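Local coordinates for protein racemase (Pseudovibrio sp. JE062, PDB 3MKC) that is named a racemase and belongs to the enolase superfamily, pairing an N-terminal capping domain with a TIM-like barrel domain, at residues P140-Y145 with H171-V176; P313-T318 with F338-P343; T318-A323 with Y353-E358. One frame throughout, in Å; residues are numbered along the deposited sequence.

Interaction 1 of 3, residues P140-Y145 with H171-V176; sequences PYLTLY and HNIRAV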
loop_
_atom_site.group_PDB
_atom_site.type_symbol
_atom_site.label_atom_id
_atom_site.label_comp_id
_atom_site.label_asym_id
_atom_site.label_seq_id
_atom_site.Cartn_x
_atom_site.Cartn_y
_atom_site.Cartn_z
ATOM N N PRO A 140 -3.679 -10.528 -6.908
ATOM C CA PRO A 140 -3.830 -9.089 -6.723
ATOM C C PRO A 140 -4.808 -8.512 -7.728
ATOM O O PRO A 140 -5.189 -9.182 -8.688
ATOM C CB PRO A 140 -2.435 -8.580 -6.999
ATOM C CG PRO A 140 -2.064 -9.426 -8.210
ATOM C CD PRO A 140 -2.543 -10.825 -7.804
ATOM N N TYR A 141 -5.241 -7.283 -7.487
ATOM C CA TYR A 141 -6.079 -6.615 -8.463
ATOM C C TYR A 141 -5.073 -5.601 -8.979
ATOM O O TYR A 141 -4.224 -5.116 -8.221
ATOM C CB TYR A 141 -7.312 -5.949 -7.832
ATOM C CG TYR A 141 -7.091 -4.683 -7.031
ATOM C CD1 TYR A 141 -6.781 -3.475 -7.656
ATOM C CD2 TYR A 141 -7.267 -4.680 -5.649
ATOM C CE1 TYR A 141 -6.658 -2.296 -6.925
ATOM C CE2 TYR A 141 -7.148 -3.507 -4.909
ATOM C CZ TYR A 141 -6.843 -2.319 -5.553
ATOM O OH TYR A 141 -6.719 -1.162 -4.826
ATOM N N LEU A 142 -5.115 -5.320 -10.271
ATOM C CA LEU A 142 -4.164 -4.377 -10.834
ATOM C C LEU A 142 -4.824 -3.041 -11.106
ATOM O O LEU A 142 -5.897 -2.978 -11.703
ATOM C CB LEU A 142 -3.571 -4.939 -12.129
ATOM C CG LEU A 142 -2.905 -6.308 -11.984
ATOM C CD1 LEU A 142 -2.289 -6.711 -13.321
ATOM C CD2 LEU A 142 -1.837 -6.258 -10.901
ATOM N N THR A 143 -4.182 -1.973 -10.657
ATOM C CA THR A 143 -4.708 -0.637 -10.870
ATOM C C THR A 143 -4.233 -0.152 -12.231
ATOM O O THR A 143 -3.031 -0.112 -12.498
ATOM C CB THR A 143 -4.229 0.312 -9.766
ATOM O OG1 THR A 143 -4.642 -0.212 -8.498
ATOM C CG2 THR A 143 -4.825 1.695 -9.955
ATOM N N LEU A 144 -5.189 0.209 -13.083
ATOM C CA LEU A 144 -4.901 0.654 -14.443
ATOM C C LEU A 144 -5.226 2.114 -14.709
ATOM O O LEU A 144 -6.178 2.663 -14.152
ATOM C CB LEU A 144 -5.700 -0.191 -15.438
ATOM C CG LEU A 144 -5.636 -1.703 -15.255
ATOM C CD1 LEU A 144 -6.621 -2.379 -16.195
ATOM C CD2 LEU A 144 -4.216 -2.176 -15.504
ATOM N N TYR A 145 -4.434 2.732 -15.581
ATOM C CA TYR A 145 -4.652 4.119 -15.975
ATOM C C TYR A 145 -3.851 4.415 -17.242
ATOM O O TYR A 145 -2.619 4.372 -17.237
ATOM C CB TYR A 145 -4.231 5.086 -14.869
ATOM C CG TYR A 145 -4.813 6.473 -15.052
ATOM C CD1 TYR A 145 -6.142 6.742 -14.723
ATOM C CD2 TYR A 145 -4.038 7.517 -15.556
ATOM C CE1 TYR A 145 -6.684 8.015 -14.889
ATOM C CE2 TYR A 145 -4.569 8.795 -15.729
ATOM C CZ TYR A 145 -5.891 9.041 -15.391
ATOM O OH TYR A 145 -6.416 10.310 -15.539
ATOM N N HIS A 171 -4.240 -11.830 -19.797
ATOM C CA HIS A 171 -3.336 -12.371 -18.784
ATOM C C HIS A 171 -4.113 -12.955 -17.611
ATOM O O HIS A 171 -3.547 -13.203 -16.545
ATOM C CB HIS A 171 -2.401 -11.282 -18.253
ATOM C CG HIS A 171 -1.375 -10.825 -19.239
ATOM N ND1 HIS A 171 -1.703 -10.229 -20.437
ATOM C CD2 HIS A 171 -0.022 -10.846 -19.189
ATOM C CE1 HIS A 171 -0.599 -9.901 -21.082
ATOM N NE2 HIS A 171 0.434 -10.264 -20.346
ATOM N N ASN A 172 -5.410 -13.164 -17.810
ATOM C CA ASN A 172 -6.274 -13.708 -16.765
ATOM C C ASN A 172 -6.144 -13.001 -15.417
ATOM O O ASN A 172 -6.107 -13.651 -14.370
ATOM C CB ASN A 172 -6.015 -15.205 -16.574
ATOM C CG ASN A 172 -6.403 -16.022 -17.790
ATOM O OD1 ASN A 172 -7.501 -15.874 -18.328
ATOM N ND2 ASN A 172 -5.506 -16.895 -18.225
ATOM N N ILE A 173 -6.065 -11.676 -15.443
ATOM C CA ILE A 173 -5.988 -10.903 -14.206
ATOM C C ILE A 173 -7.385 -11.008 -13.593
ATOM O O ILE A 173 -8.383 -10.727 -14.259
ATOM C CB ILE A 173 -5.655 -9.419 -14.483
ATOM C CG1 ILE A 173 -4.283 -9.312 -15.156
ATOM C CG2 ILE A 173 -5.677 -8.622 -13.188
ATOM C CD1 ILE A 173 -3.163 -9.969 -14.376
ATOM N N ARG A 174 -7.452 -11.412 -12.328
ATOM C CA ARG A 174 -8.733 -11.596 -11.659
ATOM C C ARG A 174 -9.521 -10.328 -11.338
ATOM O O ARG A 174 -10.736 -10.387 -11.167
ATOM C CB ARG A 174 -8.528 -12.398 -10.372
ATOM C CG ARG A 174 -7.758 -13.691 -10.558
ATOM C CD ARG A 174 -8.504 -14.660 -11.459
ATOM N NE ARG A 174 -7.786 -15.922 -11.622
ATOM C CZ ARG A 174 -7.656 -16.847 -10.675
ATOM N NH1 ARG A 174 -8.200 -16.666 -9.478
ATOM N NH2 ARG A 174 -6.974 -17.960 -10.927
ATOM N N ALA A 175 -8.843 -9.187 -11.252
ATOM C CA ALA A 175 -9.527 -7.937 -10.938
ATOM C C ALA A 175 -8.684 -6.723 -11.298
ATOM O O ALA A 175 -7.459 -6.759 -11.210
ATOM C CB ALA A 175 -9.889 -7.898 -9.450
ATOM N N VAL A 176 -9.353 -5.647 -11.697
ATOM C CA VAL A 176 -8.677 -4.419 -12.070
ATOM C C VAL A 176 -9.409 -3.210 -11.502
ATOM O O VAL A 176 -10.611 -3.259 -11.248
ATOM C CB VAL A 176 -8.608 -4.266 -13.606
ATOM C CG1 VAL A 176 -7.800 -5.419 -14.210
ATOM C CG2 VAL A 176 -10.013 -4.244 -14.188
HETATM O O HOH W 1 -5.257 -11.185 -10.702
#
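Leu142 and Val176 pair in the parallel bridge that closes a beta-alpha-beta crossover of the barrel, where strand 137-143 leads through helix 154-170 to strand 175-179. The direct backbone bond runs from Leu142 N to Ala175 O, 2.9 Å long with an angle of 154° at the hydrogen. The same carbonyl oxygen also takes a CA-H...O contact, with Tyr141 CA 3.1 Å from Ala175 O, and Val176 CA returns one to Leu142 O. Before the bridge along both chains, water 1 accepts from Arg174 N at 2.7 Å and donates to Pro140 O, linking the two backbones just before strand 175-179 begins. Asn172, with positive phi, is the C-prime residue of a Schellman motif that ends the preceding helix. Ile173 follows at once and points back at Leu142. Their side chains cross at about a right angle, Leu142 CD1 meeting Ile173 CD1 at 3.5 Å, while Ile173 CG2 lies against Leu142 CG. Further on, Leu144 CD1 settles 3.8 Å from Val176 CB and touches CG1 as well; Leu165 and Ala168 of helix 154-170 cover this patch. Tyr141 and Ala175 meet through their beta carbons, CB to CB 3.6 Å, beside Met209 of the next strand. Tyr141 CG stands between its backbone N and carbonyl carbon (chi1 73°); the far end of the ring leads away from 171-176, and its OH bonds to Lys177. The contact therefore divides its chemistry: one backbone bond and one water bridge join the main chains, while the touching side chains meet through carbon.

Interaction 2 of 3, residues P313-T318 with F338-P343; sequences PHNWKT and FEYVHP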
loop_
_atom_site.group_PDB
_atom_site.type_symbol
_atom_site.label_atom_id
_atom_site.label_comp_id
_atom_site.label_asym_id
_atom_site.label_seq_id
_atom_site.Cartn_x
_atom_site.Cartn_y
_atom_site.Cartn_z
ATOM N N PRO A 313 -4.398 -2.970 1.352
ATOM C CA PRO A 313 -3.498 -1.826 1.494
ATOM C C PRO A 313 -3.166 -1.103 0.204
ATOM O O PRO A 313 -2.864 -1.732 -0.814
ATOM C CB PRO A 313 -2.259 -2.438 2.146
ATOM C CG PRO A 313 -2.806 -3.612 2.900
ATOM C CD PRO A 313 -3.778 -4.187 1.906
ATOM N N HIS A 314 -3.232 0.222 0.253
ATOM C CA HIS A 314 -2.905 1.031 -0.912
ATOM C C HIS A 314 -1.458 0.699 -1.253
ATOM O O HIS A 314 -0.607 0.598 -0.365
ATOM C CB HIS A 314 -3.035 2.510 -0.576
ATOM C CG HIS A 314 -2.541 3.423 -1.654
ATOM N ND1 HIS A 314 -3.169 3.543 -2.875
ATOM C CD2 HIS A 314 -1.485 4.267 -1.691
ATOM C CE1 HIS A 314 -2.521 4.425 -3.616
ATOM N NE2 HIS A 314 -1.495 4.878 -2.920
ATOM N N ASN A 315 -1.182 0.521 -2.542
ATOM C CA ASN A 315 0.161 0.188 -2.980
ATOM C C ASN A 315 0.482 0.837 -4.320
ATOM O O ASN A 315 0.014 0.390 -5.369
ATOM C CB ASN A 315 0.316 -1.333 -3.071
ATOM C CG ASN A 315 1.614 -1.752 -3.742
ATOM O OD1 ASN A 315 2.568 -0.982 -3.800
ATOM N ND2 ASN A 315 1.655 -2.985 -4.239
ATOM N N TRP A 316 1.268 1.908 -4.263
ATOM C CA TRP A 316 1.686 2.625 -5.457
ATOM C C TRP A 316 3.031 3.307 -5.222
ATOM O O TRP A 316 3.114 4.529 -5.115
ATOM C CB TRP A 316 0.635 3.662 -5.866
ATOM C CG TRP A 316 0.903 4.242 -7.218
ATOM C CD1 TRP A 316 1.652 5.351 -7.507
ATOM C CD2 TRP A 316 0.491 3.696 -8.477
ATOM N NE1 TRP A 316 1.735 5.525 -8.870
ATOM C CE2 TRP A 316 1.033 4.523 -9.489
ATOM C CE3 TRP A 316 -0.280 2.586 -8.847
ATOM C CZ2 TRP A 316 0.828 4.274 -10.852
ATOM C CZ3 TRP A 316 -0.485 2.336 -10.207
ATOM C CH2 TRP A 316 0.070 3.180 -11.191
ATOM N N LYS A 317 4.077 2.495 -5.117
ATOM C CA LYS A 317 5.434 2.990 -4.914
ATOM C C LYS A 317 6.361 2.202 -5.831
ATOM O O LYS A 317 6.128 2.141 -7.034
ATOM C CB LYS A 317 5.882 2.813 -3.462
ATOM C CG LYS A 317 5.757 4.046 -2.581
ATOM C CD LYS A 317 6.399 5.289 -3.190
ATOM C CE LYS A 317 6.555 6.367 -2.129
ATOM N NZ LYS A 317 6.790 7.729 -2.676
ATOM N N THR A 318 7.393 1.587 -5.261
ATOM C CA THR A 318 8.339 0.816 -6.066
ATOM C C THR A 318 8.248 -0.676 -5.798
ATOM O O THR A 318 7.303 -1.148 -5.166
ATOM C CB THR A 318 9.792 1.267 -5.825
ATOM O OG1 THR A 318 10.252 0.775 -4.563
ATOM C CG2 THR A 318 9.882 2.783 -5.841
ATOM N N PHE A 338 -5.602 -7.734 -3.328
ATOM C CA PHE A 338 -4.790 -6.693 -2.704
ATOM C C PHE A 338 -4.237 -5.856 -3.858
ATOM O O PHE A 338 -4.054 -6.377 -4.964
ATOM C CB PHE A 338 -3.670 -7.302 -1.852
ATOM C CG PHE A 338 -2.623 -8.041 -2.636
ATOM C CD1 PHE A 338 -1.343 -7.515 -2.769
ATOM C CD2 PHE A 338 -2.910 -9.264 -3.226
ATOM C CE1 PHE A 338 -0.359 -8.197 -3.480
ATOM C CE2 PHE A 338 -1.930 -9.959 -3.942
ATOM C CZ PHE A 338 -0.655 -9.421 -4.068
ATOM N N GLU A 339 -3.992 -4.568 -3.628
ATOM C CA GLU A 339 -3.508 -3.722 -4.714
ATOM C C GLU A 339 -2.073 -4.002 -5.105
ATOM O O GLU A 339 -1.189 -4.112 -4.254
ATOM C CB GLU A 339 -3.656 -2.233 -4.389
ATOM C CG GLU A 339 -3.124 -1.328 -5.504
ATOM C CD GLU A 339 -3.481 0.136 -5.322
ATOM O OE1 GLU A 339 -3.429 0.628 -4.177
ATOM O OE2 GLU A 339 -3.800 0.801 -6.331
ATOM N N TYR A 340 -1.857 -4.103 -6.410
ATOM C CA TYR A 340 -0.539 -4.364 -6.945
ATOM C C TYR A 340 -0.382 -3.619 -8.265
ATOM O O TYR A 340 -1.316 -3.539 -9.060
ATOM C CB TYR A 340 -0.366 -5.859 -7.186
ATOM C CG TYR A 340 1.068 -6.293 -7.369
ATOM C CD1 TYR A 340 1.865 -6.611 -6.272
ATOM C CD2 TYR A 340 1.624 -6.398 -8.643
ATOM C CE1 TYR A 340 3.183 -7.029 -6.438
ATOM C CE2 TYR A 340 2.941 -6.814 -8.823
ATOM C CZ TYR A 340 3.712 -7.127 -7.717
ATOM O OH TYR A 340 5.007 -7.535 -7.888
ATOM N N VAL A 341 0.794 -3.049 -8.481
ATOM C CA VAL A 341 1.077 -2.347 -9.719
ATOM C C VAL A 341 2.084 -3.242 -10.428
ATOM O O VAL A 341 3.156 -3.535 -9.899
ATOM C CB VAL A 341 1.673 -0.942 -9.456
ATOM C CG1 VAL A 341 2.950 -1.053 -8.641
ATOM C CG2 VAL A 341 1.937 -0.230 -10.780
ATOM N N HIS A 342 1.714 -3.714 -11.610
ATOM C CA HIS A 342 2.572 -4.606 -12.369
ATOM C C HIS A 342 3.308 -3.850 -13.472
ATOM O O HIS A 342 2.758 -2.930 -14.074
ATOM C CB HIS A 342 1.728 -5.736 -12.964
ATOM C CG HIS A 342 2.535 -6.854 -13.537
ATOM N ND1 HIS A 342 3.187 -6.760 -14.750
ATOM C CD2 HIS A 342 2.834 -8.080 -13.045
ATOM C CE1 HIS A 342 3.851 -7.879 -14.977
ATOM N NE2 HIS A 342 3.653 -8.696 -13.957
ATOM N N PRO A 343 4.571 -4.230 -13.740
ATOM C CA PRO A 343 5.421 -3.609 -14.763
ATOM C C PRO A 343 4.857 -3.621 -16.183
ATOM O O PRO A 343 5.066 -2.678 -16.943
ATOM C CB PRO A 343 6.718 -4.404 -14.656
ATOM C CG PRO A 343 6.758 -4.781 -13.218
ATOM C CD PRO A 343 5.337 -5.224 -12.970
HETATM O O HOH W 2 -1.930 -4.085 -1.448
#
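Trp316 brings the CZ3 corner of its six-membered ring against Val341, CZ3 lying 3.6 Å from Val341 CG2, with CE3 and CH2 also near that methyl. The two side chains cross at about a right angle, and Val341 offers CG2 because that branch stands anti to its backbone N. One residue back, Asn315 is held at two points by Glu339. Asn315 N gives a nearly straight bond, 168° at the hydrogen, to Glu339 OE1 at 2.8 Å, meeting that oxygen from above the carboxylate plane. Asn315 ND2 bonds to Glu339 O at 3.1 Å, with the acceptor close to the plane of the amide. Loop 313-318 follows strand 310-311, and so lies at the C-terminal end of that strand, the end where active sites of this superfamily are found; it enters helix 319-331, whose chain then returns as strand 339-340. Glu339 reaches across extended, its CG anti to the backbone N (chi1 179°), alongside His314, whose ND1 is 3.2 Å from Glu339 OE1. The other carboxylate oxygen, OE2, bonds to Thr143 OG1 of strand 137-143. Water 2 joins the two backbones by donating to Pro313 O at 2.6 Å and to Glu339 O at 2.9 Å, which gives the latter oxygen two donors. Asn315 O, by contrast, is buried with no polar partner in the model and faces Glu339 CD at 3.5 Å.

Interaction 3 of 3, residues T318-A323 with Y353-E358; sequences TGITSA and YLVTPE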
loop_
_atom_site.group_PDB
_atom_site.type_symbol
_atom_site.label_atom_id
_atom_site.label_comp_id
_atom_site.label_asym_id
_atom_site.label_seq_id
_atom_site.Cartn_x
_atom_site.Cartn_y
_atom_site.Cartn_z
ATOM N N THR A 318 7.393 1.587 -5.261
ATOM C CA THR A 318 8.339 0.816 -6.066
ATOM C C THR A 318 8.248 -0.676 -5.798
ATOM O O THR A 318 7.303 -1.148 -5.166
ATOM C CB THR A 318 9.792 1.267 -5.825
ATOM O OG1 THR A 318 10.252 0.775 -4.563
ATOM C CG2 THR A 318 9.882 2.783 -5.841
ATOM N N GLY A 319 9.240 -1.417 -6.286
ATOM C CA GLY A 319 9.252 -2.854 -6.091
ATOM C C GLY A 319 9.413 -3.246 -4.635
ATOM O O GLY A 319 9.122 -4.379 -4.254
ATOM N N ILE A 320 9.881 -2.313 -3.812
ATOM C CA ILE A 320 10.070 -2.600 -2.396
ATOM C C ILE A 320 8.723 -2.836 -1.710
ATOM O O ILE A 320 8.551 -3.798 -0.961
ATOM C CB ILE A 320 10.803 -1.445 -1.690
ATOM C CG1 ILE A 320 12.183 -1.240 -2.334
ATOM C CG2 ILE A 320 10.959 -1.756 -0.210
ATOM C CD1 ILE A 320 13.010 -0.139 -1.688
ATOM N N THR A 321 7.768 -1.953 -1.972
ATOM C CA THR A 321 6.446 -2.090 -1.377
ATOM C C THR A 321 5.671 -3.237 -2.033
ATOM O O THR A 321 4.913 -3.941 -1.363
ATOM C CB THR A 321 5.655 -0.769 -1.488
ATOM O OG1 THR A 321 6.325 0.242 -0.723
ATOM C CG2 THR A 321 4.231 -0.936 -0.962
ATOM N N SER A 322 5.862 -3.440 -3.335
ATOM C CA SER A 322 5.168 -4.535 -4.011
ATOM C C SER A 322 5.563 -5.870 -3.381
ATOM O O SER A 322 4.741 -6.781 -3.277
ATOM C CB SER A 322 5.497 -4.553 -5.507
ATOM O OG SER A 322 4.784 -3.542 -6.202
ATOM N N ALA A 323 6.819 -5.986 -2.957
ATOM C CA ALA A 323 7.287 -7.212 -2.331
ATOM C C ALA A 323 6.605 -7.390 -0.976
ATOM O O ALA A 323 6.132 -8.482 -0.639
ATOM C CB ALA A 323 8.802 -7.168 -2.150
ATOM N N TYR A 353 12.691 -0.477 -12.303
ATOM C CA TYR A 353 14.114 -0.764 -12.098
ATOM C C TYR A 353 14.767 -0.647 -10.716
ATOM O O TYR A 353 15.859 -1.180 -10.525
ATOM C CB TYR A 353 14.947 0.100 -13.050
ATOM C CG TYR A 353 14.364 0.295 -14.432
ATOM C CD1 TYR A 353 14.090 -0.792 -15.263
ATOM C CD2 TYR A 353 14.114 1.578 -14.922
ATOM C CE1 TYR A 353 13.584 -0.602 -16.556
ATOM C CE2 TYR A 353 13.609 1.779 -16.206
ATOM C CZ TYR A 353 13.349 0.688 -17.018
ATOM O OH TYR A 353 12.863 0.895 -18.288
ATOM N N LEU A 354 14.139 0.028 -9.755
ATOM C CA LEU A 354 14.788 0.205 -8.451
ATOM C C LEU A 354 15.270 -1.049 -7.730
ATOM O O LEU A 354 16.414 -1.098 -7.276
ATOM C CB LEU A 354 13.906 1.017 -7.503
ATOM C CG LEU A 354 14.592 1.383 -6.186
ATOM C CD1 LEU A 354 15.863 2.185 -6.457
ATOM C CD2 LEU A 354 13.623 2.186 -5.329
ATOM N N VAL A 355 14.408 -2.054 -7.597
ATOM C CA VAL A 355 14.819 -3.283 -6.927
ATOM C C VAL A 355 14.603 -4.505 -7.800
ATOM O O VAL A 355 13.853 -4.463 -8.780
ATOM C CB VAL A 355 14.078 -3.511 -5.591
ATOM C CG1 VAL A 355 14.554 -2.506 -4.554
ATOM C CG2 VAL A 355 12.580 -3.416 -5.799
ATOM N N THR A 356 15.267 -5.592 -7.426
ATOM C CA THR A 356 15.194 -6.848 -8.164
ATOM C C THR A 356 15.226 -8.003 -7.173
ATOM O O THR A 356 15.806 -7.890 -6.096
ATOM C CB THR A 356 16.402 -6.978 -9.123
ATOM O OG1 THR A 356 16.254 -8.150 -9.937
ATOM C CG2 THR A 356 17.687 -7.086 -8.330
ATOM N N PRO A 357 14.599 -9.136 -7.519
ATOM C CA PRO A 357 13.867 -9.398 -8.761
ATOM C C PRO A 357 12.398 -9.010 -8.648
ATOM O O PRO A 357 11.948 -8.557 -7.599
ATOM C CB PRO A 357 14.041 -10.896 -8.935
ATOM C CG PRO A 357 13.939 -11.381 -7.526
ATOM C CD PRO A 357 14.773 -10.378 -6.745
ATOM N N GLU A 358 11.663 -9.195 -9.740
ATOM C CA GLU A 358 10.234 -8.902 -9.807
ATOM C C GLU A 358 9.514 -10.244 -9.719
ATOM O O GLU A 358 9.869 -11.189 -10.430
ATOM C CB GLU A 358 9.901 -8.232 -11.145
ATOM C CG GLU A 358 8.466 -7.760 -11.290
ATOM C CD GLU A 358 8.160 -6.572 -10.406
ATOM O OE1 GLU A 358 8.972 -5.622 -10.394
ATOM O OE2 GLU A 358 7.109 -6.582 -9.732
#
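Val355 drives both of its methyls into the first turn of helix 319-331, and here the packing is tight. Val355 CG1 meets Ile320 CG1 at 3.5 Å, closer than usual for two carbons, the side chains crossing at about a right angle. Val355 CG2, set between the valine's own backbone N and carbonyl carbon, presses on bare main chain: it lies 3.4 Å from Gly319 C and equally near Gly319 CA. That approach is possible because Gly319 has no side chain on the surface it turns to Val355. Gly319 N, also buried by this contact, has no partner in the model. Around Leu354 the fit is looser. Leu354 CD2 stands 3.7 Å from Thr318 OG1 and 3.8 Å from Thr318 CG2, the two side chains meeting at a slant, and is 4.4 Å from Ile320 CD1. No hydrogen bond passes between the segments. The polar work is done within the helix start, where Thr318 is the N-cap: with OG1 swung between its backbone N and carbonyl carbon (chi1 75°), Thr318 OG1 accepts from Ile320 N at 3.2 Å, nearly straight at 166°. The same OG1 is bonded to Glu47. Thr356 and Pro357, beyond Val355, turn to the solvent side, and a cis peptide precedes the proline. Glu358 comes back inward to form a salt bridge with Arg351. Thr31 and Val33 of strand 29-38 also close over this apolar cluster, Val33 on both Ile320 and Leu354 and Thr31 on Thr318 and Leu354. An N-capped helix start packed against both a later chain segment and strand 29-38 of the N-terminal domain is consistent with the two-domain fold of the enolase superfamily, in which that domain sits against the barrel.

From the N terminus, interaction 1 closes first, bringing strand 175-179 beside strand 137-143 after the helix between them. Interactions 2 and 3 come later and cross: 313-318 and 318-323 run on through shared Thr318, then 338-343 returns to the first and 353-358 to the second. Interaction 2 thus spans helix 319-331, while interaction 3 carries the chain past strand 339-340 to the start of that same helix. Interactions 1 and 2 touch, since strands 137-143 and 339-340 are neighbours in the barrel sheet. Tyr340 OH to Glu358 OE2, a probable hydrogen bond, ties interaction 2 to interaction 3. Interactions 1 and 3 stay apart, about 8 Å between nearest atoms.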